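PDB 3EBV: chinitase A from Streptomyces coelicolor, which probably acts as an endochitinase, hydrolysing chitin through the family 18 glycoside hydrolase domain that makes up this chain. Local coordinates for residues A[184-189]-A[203-208]. Sequence-based numbering, arbitrary orientation.
Sequences GTMLGC and TALACI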
loop_
_atom_site.group_PDB
_atom_site.type_symbol
_atom_site.label_atom_id
_atom_site.label_comp_id
_atom_site.label_asym_id
_atom_site.label_seq_id
_atom_site.Cartn_x
_atom_site.Cartn_y
_atom_site.Cartn_z
ATOM N N GLY A 184 9.538 -15.259 3.145
ATOM C CA GLY A 184 10.106 -16.298 3.982
ATOM C C GLY A 184 9.689 -16.049 5.446
ATOM O O GLY A 184 9.029 -15.032 5.783
ATOM N N THR A 185 10.102 -16.952 6.323
ATOM C CA THR A 185 9.805 -16.748 7.750
ATOM C C THR A 185 10.501 -15.472 8.240
ATOM O O THR A 185 11.542 -15.032 7.710
ATOM C CB THR A 185 10.204 -17.961 8.617
ATOM O OG1 THR A 185 11.602 -18.200 8.443
ATOM C CG2 THR A 185 9.385 -19.209 8.237
HETATM N N MSE A 186 9.886 -14.864 9.252
HETATM C CA MSE A 186 10.328 -13.599 9.793
HETATM C C MSE A 186 10.232 -13.590 11.305
HETATM O O MSE A 186 9.462 -14.369 11.865
HETATM C CB MSE A 186 9.407 -12.483 9.263
HETATM C CG MSE A 186 9.540 -12.262 7.755
HETATM SE SE MSE A 186 11.224 -11.335 7.348
HETATM C CE MSE A 186 11.618 -12.195 5.610
ATOM N N LEU A 187 10.961 -12.694 11.960
ATOM C CA LEU A 187 10.827 -12.543 13.425
ATOM C C LEU A 187 9.640 -11.635 13.747
ATOM O O LEU A 187 9.399 -10.618 13.038
ATOM C CB LEU A 187 12.086 -11.956 14.048
ATOM C CG LEU A 187 13.343 -12.755 13.781
ATOM C CD1 LEU A 187 14.488 -12.075 14.514
ATOM C CD2 LEU A 187 13.177 -14.153 14.349
ATOM N N GLY A 188 8.912 -11.937 14.816
ATOM C CA GLY A 188 7.922 -11.005 15.324
ATOM C C GLY A 188 8.504 -10.085 16.384
ATOM O O GLY A 188 9.720 -10.145 16.673
ATOM N N CYS A 189 7.657 -9.216 16.958
ATOM C CA CYS A 189 8.207 -8.264 17.941
ATOM C C CYS A 189 8.692 -8.944 19.222
ATOM O O CYS A 189 9.427 -8.347 20.025
ATOM C CB CYS A 189 7.177 -7.198 18.305
ATOM S SG CYS A 189 5.731 -7.943 19.114
ATOM N N THR A 203 -0.124 -10.444 13.153
ATOM C CA THR A 203 -0.110 -9.678 14.405
ATOM C C THR A 203 1.281 -9.448 14.972
ATOM O O THR A 203 1.576 -8.334 15.458
ATOM C CB THR A 203 -1.013 -10.375 15.482
ATOM O OG1 THR A 203 -0.529 -11.720 15.687
ATOM C CG2 THR A 203 -2.454 -10.443 15.008
ATOM N N ALA A 204 2.128 -10.481 14.943
ATOM C CA ALA A 204 3.469 -10.364 15.486
ATOM C C ALA A 204 4.391 -9.435 14.696
ATOM O O ALA A 204 5.292 -8.805 15.278
ATOM C CB ALA A 204 4.096 -11.750 15.682
ATOM N N LEU A 205 4.208 -9.390 13.367
ATOM C CA LEU A 205 5.017 -8.468 12.564
ATOM C C LEU A 205 4.425 -7.056 12.604
ATOM O O LEU A 205 5.207 -6.092 12.630
ATOM C CB LEU A 205 5.117 -8.966 11.108
ATOM C CG LEU A 205 6.240 -9.984 10.870
ATOM C CD1 LEU A 205 6.106 -11.270 11.670
ATOM C CD2 LEU A 205 6.276 -10.328 9.369
ATOM N N ALA A 206 3.092 -6.907 12.598
ATOM C CA ALA A 206 2.499 -5.563 12.779
ATOM C C ALA A 206 2.944 -4.956 14.105
ATOM O O ALA A 206 3.211 -3.753 14.193
ATOM C CB ALA A 206 0.997 -5.618 12.686
ATOM N N CYS A 207 3.071 -5.791 15.124
ATOM C CA CYS A 207 3.541 -5.335 16.446
ATOM C C CYS A 207 4.899 -4.614 16.366
ATOM O O CYS A 207 5.158 -3.670 17.123
ATOM C CB CYS A 207 3.651 -6.608 17.321
ATOM S SG CYS A 207 4.350 -6.363 18.959
ATOM N N ILE A 208 5.801 -5.052 15.488
ATOM C CA ILE A 208 7.113 -4.400 15.410
ATOM C C ILE A 208 6.896 -2.918 15.019
ATOM O O ILE A 208 7.580 -2.024 15.541
ATOM C CB ILE A 208 8.024 -5.067 14.337
ATOM C CG1 ILE A 208 8.251 -6.551 14.635
ATOM C CG2 ILE A 208 9.367 -4.350 14.223
ATOM C CD1 ILE A 208 8.912 -7.277 13.475
#
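Two peptide planes of 184-189 meet helix 199-210. Over one face of the Leu187-Gly188 peptide sits Leu205 CD1, 3.6 Å from Leu187 O; Ile208 CD1 comes to the same oxygen from the other side of the plane, at 3.4 Å. One peptide further on, Ile208 CG1 lies over the face of Gly188-Cys189, 3.6 Å from Cys189 N. Cys189 N donates to Ala204 O, 2.9 Å away, distinctly bent (145° at the hydrogen), with the donor above the carbonyl plane. Gly188 CA packs 3.9 Å from Ala204 CB, so close that a beta carbon here would collide with that methyl. In the TIM-barrel fold of family 18, this contact belongs to the connection between barrel strands 175-179 and 219-224, and it fastens a small hairpin (186-187 with 193-194) to the helix that follows. The covalent tie is the disulfide Cys189-Cys207, chi3 85°, with Cys207 SG anti to its backbone N and Phe256 against Cys189. At the other end, selenomethionine Met186 crosses Leu205 at about a right angle, its CB 3.8 Å from CD2. An alanine at Leu205 would remove CG and both methyls, and would probably cost the packing on Met186 and the Leu187-Gly188 peptide face, loosening the hairpin's seat.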